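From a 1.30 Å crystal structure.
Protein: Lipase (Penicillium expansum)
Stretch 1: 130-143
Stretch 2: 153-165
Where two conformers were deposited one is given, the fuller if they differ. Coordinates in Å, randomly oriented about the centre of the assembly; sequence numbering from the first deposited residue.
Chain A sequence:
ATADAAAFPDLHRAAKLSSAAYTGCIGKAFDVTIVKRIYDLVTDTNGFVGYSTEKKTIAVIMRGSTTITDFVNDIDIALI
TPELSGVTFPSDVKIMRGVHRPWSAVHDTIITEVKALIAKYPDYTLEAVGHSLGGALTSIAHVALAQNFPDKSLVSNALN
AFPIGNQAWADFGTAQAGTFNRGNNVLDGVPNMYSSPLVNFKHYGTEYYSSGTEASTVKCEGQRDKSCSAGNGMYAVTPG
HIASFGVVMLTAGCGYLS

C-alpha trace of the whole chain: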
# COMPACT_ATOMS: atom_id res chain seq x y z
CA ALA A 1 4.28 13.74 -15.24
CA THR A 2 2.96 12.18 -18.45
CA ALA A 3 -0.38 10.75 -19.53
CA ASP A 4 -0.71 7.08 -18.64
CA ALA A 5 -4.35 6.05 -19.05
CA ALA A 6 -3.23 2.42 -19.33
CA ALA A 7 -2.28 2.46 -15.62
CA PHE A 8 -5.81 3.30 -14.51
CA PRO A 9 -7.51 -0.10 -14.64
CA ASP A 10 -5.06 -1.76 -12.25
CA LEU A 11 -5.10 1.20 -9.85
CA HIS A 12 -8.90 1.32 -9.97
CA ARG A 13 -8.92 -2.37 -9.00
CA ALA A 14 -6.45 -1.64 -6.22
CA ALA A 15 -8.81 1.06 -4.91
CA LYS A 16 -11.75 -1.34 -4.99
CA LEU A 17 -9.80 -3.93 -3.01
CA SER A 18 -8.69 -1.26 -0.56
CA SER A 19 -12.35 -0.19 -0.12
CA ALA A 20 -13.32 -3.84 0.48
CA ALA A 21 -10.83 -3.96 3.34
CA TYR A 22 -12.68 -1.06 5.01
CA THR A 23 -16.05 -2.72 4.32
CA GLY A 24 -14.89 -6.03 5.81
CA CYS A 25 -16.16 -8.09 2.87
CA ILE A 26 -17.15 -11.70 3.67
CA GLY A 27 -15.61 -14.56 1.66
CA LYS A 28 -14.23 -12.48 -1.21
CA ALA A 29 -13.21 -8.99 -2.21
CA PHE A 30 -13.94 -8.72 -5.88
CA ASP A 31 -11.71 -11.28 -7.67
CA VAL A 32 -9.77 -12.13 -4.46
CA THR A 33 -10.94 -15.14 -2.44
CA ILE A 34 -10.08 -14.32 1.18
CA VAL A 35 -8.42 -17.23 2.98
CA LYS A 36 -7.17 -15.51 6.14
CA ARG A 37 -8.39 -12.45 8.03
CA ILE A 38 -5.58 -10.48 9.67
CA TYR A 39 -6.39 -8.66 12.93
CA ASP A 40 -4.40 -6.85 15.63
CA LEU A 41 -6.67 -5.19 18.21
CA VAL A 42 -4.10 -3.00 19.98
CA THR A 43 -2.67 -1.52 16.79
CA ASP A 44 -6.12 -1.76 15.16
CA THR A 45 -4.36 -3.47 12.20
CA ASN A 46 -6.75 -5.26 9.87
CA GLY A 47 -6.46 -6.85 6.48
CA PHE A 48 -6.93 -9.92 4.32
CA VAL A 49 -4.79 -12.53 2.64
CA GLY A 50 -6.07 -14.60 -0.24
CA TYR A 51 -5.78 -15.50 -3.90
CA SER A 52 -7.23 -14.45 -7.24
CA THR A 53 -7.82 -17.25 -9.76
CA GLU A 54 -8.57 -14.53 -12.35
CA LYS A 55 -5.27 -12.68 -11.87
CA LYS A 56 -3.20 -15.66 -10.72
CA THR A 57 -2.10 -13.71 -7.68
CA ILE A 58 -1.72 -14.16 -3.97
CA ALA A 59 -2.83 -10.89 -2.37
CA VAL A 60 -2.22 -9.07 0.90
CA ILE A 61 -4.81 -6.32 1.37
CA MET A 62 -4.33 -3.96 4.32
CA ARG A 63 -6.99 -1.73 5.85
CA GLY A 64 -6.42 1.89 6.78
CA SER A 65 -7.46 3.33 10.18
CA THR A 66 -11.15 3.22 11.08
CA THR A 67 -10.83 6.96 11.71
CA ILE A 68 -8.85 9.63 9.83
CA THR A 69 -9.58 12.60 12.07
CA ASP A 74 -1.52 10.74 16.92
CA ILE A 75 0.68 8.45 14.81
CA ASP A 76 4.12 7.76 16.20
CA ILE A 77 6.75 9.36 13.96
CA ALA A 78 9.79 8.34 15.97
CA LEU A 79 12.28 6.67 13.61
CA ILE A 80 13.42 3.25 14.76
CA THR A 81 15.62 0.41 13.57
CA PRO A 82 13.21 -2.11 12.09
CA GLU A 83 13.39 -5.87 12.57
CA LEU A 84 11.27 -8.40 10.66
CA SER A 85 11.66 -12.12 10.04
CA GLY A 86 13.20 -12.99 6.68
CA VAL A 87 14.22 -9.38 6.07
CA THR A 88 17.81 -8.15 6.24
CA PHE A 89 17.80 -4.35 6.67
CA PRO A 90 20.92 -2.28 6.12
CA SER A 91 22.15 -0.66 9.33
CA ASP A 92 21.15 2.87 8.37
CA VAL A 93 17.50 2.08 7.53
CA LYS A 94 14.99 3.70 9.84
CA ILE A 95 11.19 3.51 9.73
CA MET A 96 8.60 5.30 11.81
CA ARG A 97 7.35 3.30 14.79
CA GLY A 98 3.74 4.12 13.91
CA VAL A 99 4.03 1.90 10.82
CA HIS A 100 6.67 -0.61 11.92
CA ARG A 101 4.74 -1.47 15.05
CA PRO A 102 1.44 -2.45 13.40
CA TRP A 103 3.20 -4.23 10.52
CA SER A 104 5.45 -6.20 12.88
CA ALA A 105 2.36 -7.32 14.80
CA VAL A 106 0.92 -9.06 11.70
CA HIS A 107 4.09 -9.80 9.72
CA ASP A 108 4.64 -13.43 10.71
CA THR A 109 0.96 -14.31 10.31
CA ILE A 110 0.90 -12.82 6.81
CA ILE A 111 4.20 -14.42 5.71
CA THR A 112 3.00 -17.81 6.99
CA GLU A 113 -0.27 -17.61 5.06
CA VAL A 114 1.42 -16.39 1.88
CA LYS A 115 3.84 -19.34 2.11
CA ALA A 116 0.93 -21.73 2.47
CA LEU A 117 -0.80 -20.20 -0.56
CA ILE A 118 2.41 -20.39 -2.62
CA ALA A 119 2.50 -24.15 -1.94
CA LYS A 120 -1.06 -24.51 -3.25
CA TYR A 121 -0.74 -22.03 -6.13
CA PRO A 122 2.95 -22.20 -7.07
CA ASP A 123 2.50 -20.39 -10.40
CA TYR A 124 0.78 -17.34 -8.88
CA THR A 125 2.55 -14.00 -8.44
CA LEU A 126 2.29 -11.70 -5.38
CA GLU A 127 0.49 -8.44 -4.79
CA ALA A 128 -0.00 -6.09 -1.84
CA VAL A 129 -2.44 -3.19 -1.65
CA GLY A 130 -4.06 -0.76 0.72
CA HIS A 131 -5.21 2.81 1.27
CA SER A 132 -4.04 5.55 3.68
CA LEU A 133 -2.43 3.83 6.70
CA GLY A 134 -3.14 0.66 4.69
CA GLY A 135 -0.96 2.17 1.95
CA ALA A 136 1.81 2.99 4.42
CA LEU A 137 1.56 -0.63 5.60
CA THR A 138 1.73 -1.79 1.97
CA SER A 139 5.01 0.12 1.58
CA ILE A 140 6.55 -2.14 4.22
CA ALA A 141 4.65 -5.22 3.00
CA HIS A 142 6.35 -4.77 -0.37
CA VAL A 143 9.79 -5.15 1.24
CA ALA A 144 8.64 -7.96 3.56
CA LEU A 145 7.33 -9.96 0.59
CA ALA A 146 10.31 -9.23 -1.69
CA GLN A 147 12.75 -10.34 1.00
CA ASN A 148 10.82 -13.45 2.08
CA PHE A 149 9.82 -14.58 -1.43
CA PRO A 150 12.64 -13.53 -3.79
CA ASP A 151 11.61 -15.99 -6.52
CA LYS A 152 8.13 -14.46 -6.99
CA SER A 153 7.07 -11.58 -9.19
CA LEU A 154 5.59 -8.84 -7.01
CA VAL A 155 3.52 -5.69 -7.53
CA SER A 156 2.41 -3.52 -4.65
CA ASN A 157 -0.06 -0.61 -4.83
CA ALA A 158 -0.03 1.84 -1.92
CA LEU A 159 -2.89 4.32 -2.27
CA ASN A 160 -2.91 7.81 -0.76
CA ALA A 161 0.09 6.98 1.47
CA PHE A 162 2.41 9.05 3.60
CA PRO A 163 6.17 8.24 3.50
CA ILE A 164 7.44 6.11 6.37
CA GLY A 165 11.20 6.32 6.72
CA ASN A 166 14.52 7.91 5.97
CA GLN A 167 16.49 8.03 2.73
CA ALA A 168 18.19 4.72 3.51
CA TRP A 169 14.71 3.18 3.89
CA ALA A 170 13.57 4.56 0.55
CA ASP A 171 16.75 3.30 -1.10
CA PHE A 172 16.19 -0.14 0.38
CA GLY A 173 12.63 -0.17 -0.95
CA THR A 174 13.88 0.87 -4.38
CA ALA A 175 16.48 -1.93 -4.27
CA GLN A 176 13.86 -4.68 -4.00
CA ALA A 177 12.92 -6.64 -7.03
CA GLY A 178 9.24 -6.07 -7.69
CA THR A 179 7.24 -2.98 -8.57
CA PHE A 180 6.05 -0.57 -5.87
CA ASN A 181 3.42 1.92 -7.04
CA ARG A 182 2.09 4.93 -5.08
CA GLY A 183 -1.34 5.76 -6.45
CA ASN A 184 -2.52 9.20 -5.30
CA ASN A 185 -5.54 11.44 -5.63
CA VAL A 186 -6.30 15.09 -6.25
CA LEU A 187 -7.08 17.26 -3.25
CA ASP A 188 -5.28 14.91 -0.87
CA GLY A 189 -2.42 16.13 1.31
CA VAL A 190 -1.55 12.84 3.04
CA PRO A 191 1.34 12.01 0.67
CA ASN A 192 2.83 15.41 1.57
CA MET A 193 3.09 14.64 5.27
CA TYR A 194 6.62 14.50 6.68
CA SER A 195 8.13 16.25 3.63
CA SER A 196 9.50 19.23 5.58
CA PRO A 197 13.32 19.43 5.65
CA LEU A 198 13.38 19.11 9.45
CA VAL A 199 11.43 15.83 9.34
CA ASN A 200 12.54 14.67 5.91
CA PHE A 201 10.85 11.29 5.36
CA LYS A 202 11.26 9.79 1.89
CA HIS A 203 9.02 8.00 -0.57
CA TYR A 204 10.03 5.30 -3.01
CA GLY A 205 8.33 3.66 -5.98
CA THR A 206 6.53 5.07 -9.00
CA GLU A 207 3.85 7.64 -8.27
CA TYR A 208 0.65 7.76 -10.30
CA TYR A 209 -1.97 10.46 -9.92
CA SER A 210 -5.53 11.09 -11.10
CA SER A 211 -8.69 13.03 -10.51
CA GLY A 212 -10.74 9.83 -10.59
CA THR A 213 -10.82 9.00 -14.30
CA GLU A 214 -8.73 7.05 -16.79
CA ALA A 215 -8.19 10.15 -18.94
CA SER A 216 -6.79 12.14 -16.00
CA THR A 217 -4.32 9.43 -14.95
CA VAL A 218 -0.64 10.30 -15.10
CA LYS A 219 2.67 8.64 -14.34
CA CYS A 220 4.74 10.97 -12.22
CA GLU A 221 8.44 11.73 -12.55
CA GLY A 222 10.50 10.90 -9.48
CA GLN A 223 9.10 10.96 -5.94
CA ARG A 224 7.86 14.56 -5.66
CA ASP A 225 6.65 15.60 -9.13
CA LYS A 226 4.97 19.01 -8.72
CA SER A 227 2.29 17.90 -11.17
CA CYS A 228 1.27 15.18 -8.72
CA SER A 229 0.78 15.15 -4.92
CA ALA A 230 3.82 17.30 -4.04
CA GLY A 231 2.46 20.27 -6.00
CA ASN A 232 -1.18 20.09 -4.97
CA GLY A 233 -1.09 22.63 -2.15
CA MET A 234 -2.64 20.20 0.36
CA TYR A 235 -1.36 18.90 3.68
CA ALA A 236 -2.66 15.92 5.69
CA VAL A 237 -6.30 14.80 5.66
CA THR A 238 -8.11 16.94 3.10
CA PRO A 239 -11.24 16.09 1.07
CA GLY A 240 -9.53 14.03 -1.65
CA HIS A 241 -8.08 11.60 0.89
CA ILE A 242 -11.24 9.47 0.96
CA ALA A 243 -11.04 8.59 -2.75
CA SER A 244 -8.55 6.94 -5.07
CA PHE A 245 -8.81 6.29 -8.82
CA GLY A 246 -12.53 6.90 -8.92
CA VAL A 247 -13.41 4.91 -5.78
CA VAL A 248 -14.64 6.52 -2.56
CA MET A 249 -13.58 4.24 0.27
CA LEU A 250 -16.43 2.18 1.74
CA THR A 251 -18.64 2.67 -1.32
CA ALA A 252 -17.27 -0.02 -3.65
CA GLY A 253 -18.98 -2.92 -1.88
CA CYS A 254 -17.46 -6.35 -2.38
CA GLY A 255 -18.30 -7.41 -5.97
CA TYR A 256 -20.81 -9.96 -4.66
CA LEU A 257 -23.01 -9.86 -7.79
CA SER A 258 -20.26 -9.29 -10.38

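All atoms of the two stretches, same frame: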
# COMPACT_ATOMS: atom_id res chain seq x y z
N GLY A 130 -3.29 -1.36 -0.35
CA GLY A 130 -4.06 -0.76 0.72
C GLY A 130 -4.08 0.74 0.58
O GLY A 130 -3.30 1.32 -0.16
N HIS A 131 -4.98 1.36 1.34
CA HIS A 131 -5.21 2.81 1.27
C HIS A 131 -4.89 3.50 2.61
O HIS A 131 -5.19 2.97 3.68
CB HIS A 131 -6.67 3.05 0.88
CG HIS A 131 -7.12 4.48 1.02
ND1 HIS A 131 -7.75 4.94 2.15
CD2 HIS A 131 -7.14 5.49 0.12
CE1 HIS A 131 -8.09 6.21 1.97
NE2 HIS A 131 -7.73 6.56 0.75
N SER A 132 -4.31 4.70 2.52
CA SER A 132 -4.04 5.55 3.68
C SER A 132 -3.02 4.85 4.60
O SER A 132 -1.93 4.51 4.12
CB SER A 132 -5.34 5.96 4.37
OG SER A 132 -5.06 6.94 5.37
N LEU A 133 -3.32 4.64 5.87
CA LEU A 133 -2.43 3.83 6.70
C LEU A 133 -2.22 2.45 6.07
O LEU A 133 -1.15 1.87 6.19
CB LEU A 133 -2.97 3.68 8.13
CG LEU A 133 -2.18 2.74 9.06
CD1 LEU A 133 -0.74 3.20 9.31
CD2 LEU A 133 -2.91 2.51 10.40
N GLY A 134 -3.27 1.91 5.45
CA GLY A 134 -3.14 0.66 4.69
C GLY A 134 -2.12 0.75 3.56
O GLY A 134 -1.48 -0.25 3.21
N GLY A 135 -2.00 1.92 2.95
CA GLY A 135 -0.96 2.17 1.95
C GLY A 135 0.43 2.29 2.54
O GLY A 135 1.39 1.71 2.03
N ALA A 136 0.53 2.93 3.71
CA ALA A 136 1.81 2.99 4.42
C ALA A 136 2.22 1.56 4.80
O ALA A 136 3.40 1.18 4.68
CB ALA A 136 1.71 3.90 5.65
N LEU A 137 1.27 0.76 5.29
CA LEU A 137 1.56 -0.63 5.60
C LEU A 137 2.00 -1.40 4.36
O LEU A 137 2.92 -2.23 4.44
CB LEU A 137 0.35 -1.32 6.26
CG LEU A 137 0.02 -0.82 7.67
CD1 LEU A 137 -1.41 -1.21 8.09
CD2 LEU A 137 1.06 -1.32 8.67
N THR A 138 1.37 -1.14 3.22
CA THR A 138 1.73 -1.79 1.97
C THR A 138 3.16 -1.44 1.56
O THR A 138 3.87 -2.28 0.97
CB THR A 138 0.74 -1.38 0.87
OG1 THR A 138 -0.54 -1.93 1.18
CG2 THR A 138 1.15 -1.87 -0.51
N SER A 139 3.64 -0.25 1.91
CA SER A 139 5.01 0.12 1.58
C SER A 139 6.05 -0.69 2.35
O SER A 139 7.16 -0.90 1.84
CB SER A 139 5.24 1.64 1.71
OG SER A 139 5.39 2.06 3.05
N ILE A 140 5.70 -1.18 3.53
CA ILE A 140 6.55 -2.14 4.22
C ILE A 140 6.25 -3.56 3.78
O ILE A 140 7.19 -4.35 3.61
CB ILE A 140 6.53 -1.95 5.77
CG1 ILE A 140 7.47 -2.96 6.44
CG2 ILE A 140 5.12 -1.97 6.34
CD1 ILE A 140 8.95 -2.77 6.06
N ALA A 141 4.98 -3.90 3.54
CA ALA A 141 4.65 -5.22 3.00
C ALA A 141 5.42 -5.56 1.73
O ALA A 141 5.86 -6.70 1.54
CB ALA A 141 3.14 -5.34 2.73
N HIS A 142 5.61 -4.57 0.87
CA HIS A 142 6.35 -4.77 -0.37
C HIS A 142 7.75 -5.33 -0.08
O HIS A 142 8.19 -6.31 -0.69
CB HIS A 142 6.45 -3.44 -1.12
CG HIS A 142 7.18 -3.55 -2.42
ND1 HIS A 142 6.62 -4.13 -3.53
CD2 HIS A 142 8.45 -3.20 -2.77
CE1 HIS A 142 7.50 -4.13 -4.51
NE2 HIS A 142 8.60 -3.53 -4.09
N VAL A 143 8.45 -4.71 0.86
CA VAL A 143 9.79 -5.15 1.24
C VAL A 143 9.76 -6.48 1.99
O VAL A 143 10.57 -7.37 1.71
CB VAL A 143 10.48 -4.06 2.09
CG1 VAL A 143 11.79 -4.57 2.68
CG2 VAL A 143 10.74 -2.82 1.26
N SER A 153 7.44 -12.90 -8.72
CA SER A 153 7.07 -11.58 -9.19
C SER A 153 6.15 -10.91 -8.18
O SER A 153 5.50 -11.59 -7.38
CB SER A 153 6.36 -11.69 -10.54
OG SER A 153 6.29 -10.44 -11.19
N LEU A 154 6.26 -9.58 -8.08
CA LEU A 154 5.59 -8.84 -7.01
C LEU A 154 5.22 -7.46 -7.53
O LEU A 154 6.06 -6.75 -8.12
CB LEU A 154 6.52 -8.70 -5.81
CG LEU A 154 6.11 -7.71 -4.71
CD1 LEU A 154 4.81 -8.14 -4.05
CD2 LEU A 154 7.21 -7.59 -3.71
N VAL A 155 3.97 -7.07 -7.31
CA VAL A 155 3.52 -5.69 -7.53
C VAL A 155 2.72 -5.23 -6.32
O VAL A 155 1.84 -5.95 -5.83
CB VAL A 155 2.64 -5.58 -8.78
CG1 VAL A 155 2.20 -4.12 -9.00
CG2 VAL A 155 3.38 -6.12 -10.01
N SER A 156 3.09 -4.07 -5.81
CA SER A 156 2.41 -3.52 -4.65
C SER A 156 1.84 -2.15 -5.00
O SER A 156 2.53 -1.33 -5.65
CB SER A 156 3.39 -3.38 -3.48
OG SER A 156 3.94 -4.67 -3.12
N ASN A 157 0.62 -1.88 -4.55
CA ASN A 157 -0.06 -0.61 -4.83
C ASN A 157 -0.48 0.06 -3.53
O ASN A 157 -1.44 -0.39 -2.89
CB ASN A 157 -1.30 -0.85 -5.70
CG ASN A 157 -0.93 -1.37 -7.08
OD1 ASN A 157 -0.22 -0.71 -7.83
ND2 ASN A 157 -1.43 -2.56 -7.42
N ALA A 158 0.31 1.04 -3.11
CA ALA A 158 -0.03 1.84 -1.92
C ALA A 158 -0.81 3.06 -2.37
O ALA A 158 -0.32 3.85 -3.19
CB ALA A 158 1.25 2.28 -1.20
N LEU A 159 -2.04 3.21 -1.86
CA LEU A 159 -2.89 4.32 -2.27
C LEU A 159 -2.92 5.41 -1.20
O LEU A 159 -3.11 5.13 -0.00
CB LEU A 159 -4.31 3.84 -2.55
CG LEU A 159 -4.37 2.68 -3.56
CD1 LEU A 159 -5.83 2.24 -3.74
CD2 LEU A 159 -3.75 3.03 -4.91
N ASN A 160 -2.72 6.64 -1.63
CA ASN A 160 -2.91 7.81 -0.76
C ASN A 160 -2.05 7.72 0.51
O ASN A 160 -2.51 8.05 1.60
CB ASN A 160 -4.40 8.03 -0.39
CG ASN A 160 -5.30 8.21 -1.62
OD1 ASN A 160 -5.04 7.63 -2.68
ND2 ASN A 160 -6.38 8.96 -1.48
N ALA A 161 -0.79 7.31 0.35
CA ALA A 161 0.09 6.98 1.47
C ALA A 161 1.05 8.09 1.82
O ALA A 161 1.62 8.73 0.95
CB ALA A 161 0.86 5.71 1.20
N PHE A 162 1.31 8.24 3.11
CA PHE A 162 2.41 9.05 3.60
C PHE A 162 3.73 8.25 3.56
O PHE A 162 3.70 7.02 3.58
CB PHE A 162 2.11 9.56 5.02
CG PHE A 162 1.70 8.48 5.98
CD1 PHE A 162 2.66 7.82 6.75
CD2 PHE A 162 0.38 8.14 6.15
CE1 PHE A 162 2.29 6.88 7.69
CE2 PHE A 162 0.00 7.17 7.09
CZ PHE A 162 0.96 6.59 7.90
N PRO A 163 4.88 8.94 3.48
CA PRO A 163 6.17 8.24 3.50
C PRO A 163 6.50 7.80 4.92
O PRO A 163 5.95 8.36 5.87
CB PRO A 163 7.15 9.32 3.02
CG PRO A 163 6.55 10.61 3.62
CD PRO A 163 5.03 10.41 3.47
N ILE A 164 7.31 6.75 5.07
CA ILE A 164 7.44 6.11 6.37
C ILE A 164 8.84 6.00 6.93
O ILE A 164 9.02 5.38 7.98
CB ILE A 164 6.77 4.72 6.43
CG1 ILE A 164 7.49 3.70 5.55
CG2 ILE A 164 5.30 4.81 5.96
CD1 ILE A 164 7.09 2.25 5.86
N GLY A 165 9.83 6.51 6.22
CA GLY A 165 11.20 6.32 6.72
C GLY A 165 12.17 7.30 6.13
O GLY A 165 11.82 8.19 5.35

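What fills the apolar centre of the contact? Ala136, on the first turns of helix 133-143, points its CB toward the second stretch and is received by two side chains. The methyl lies over one face of the Phe162 ring, 3.9 Å from CB to the ring centroid and 24° off the ring normal, a CH-pi contact. Ala136 CB also meets Ile164 CG2 at 3.7 Å. Leu133 approaches the ring differently: its CD1 sits at the edge, 4.0 Å from Phe162 CZ. One turn further along, Ile164 CD1 packs 4.2 Å from Ile140 CB and comes within 3.3 Å of Ser139 OG, whose hydroxyl is already bonded to Ala136 O in its own helix.

How can the helix come so close to the strand? The helix and strand 154-159 run roughly antiparallel, at 149°, and their axes approach to 6.4 Å. Gly135 lies at the tightest place, its CA 4.0 Å from Ala158 CA. A CB on Gly135 would point toward the strand and fall 2.7 Å from Leu159 O, a clash, and 3.1 Å from Ala161 CB, so the absence of a side chain matters here. Small residues make up the other side: Ala158 CB rests 3.3 Å from Gly135 O, and Ala161 CB lies 3.7 Å from Gly135 C. Further along the helix, Thr138 CG2 packs 4.0 Å from Ser156 CB, while its OG1 turns back to bond Gly134 O.

What ties the backbones together before the helix begins? Gly130 and His131 pair in parallel with Ala158 and Leu159. Gly130 N donates to Asn157 O at 3.3 Å, and Leu159 N returns a shorter, straighter bond to Gly130 O at 2.8 Å and 169°. Ser132 N, of the residue just before the helix, then reaches Leu159 O, also at 2.8 Å. Leu159 O receives a CA-H...O contact from His131 CA at 3.4 Å as well. Nearby, Ser132 CA makes a similar contact with Asn160 O at 3.6 Å; that carbonyl has no hydrogen-bond partner in the model.

Where does the contact become polar in its side chains? Further along the helix, the CA-to-CB bond of His142 points sideways, but its ring reaches the strand. Its ND1 and Ser156 OG form a hydrogen bond of 2.8 Å near the ring plane, in which either atom could be the donor. Leu154 flanks this pair, with CD2 3.5 Å from His142 ND1 and 3.4 Å from His142 O.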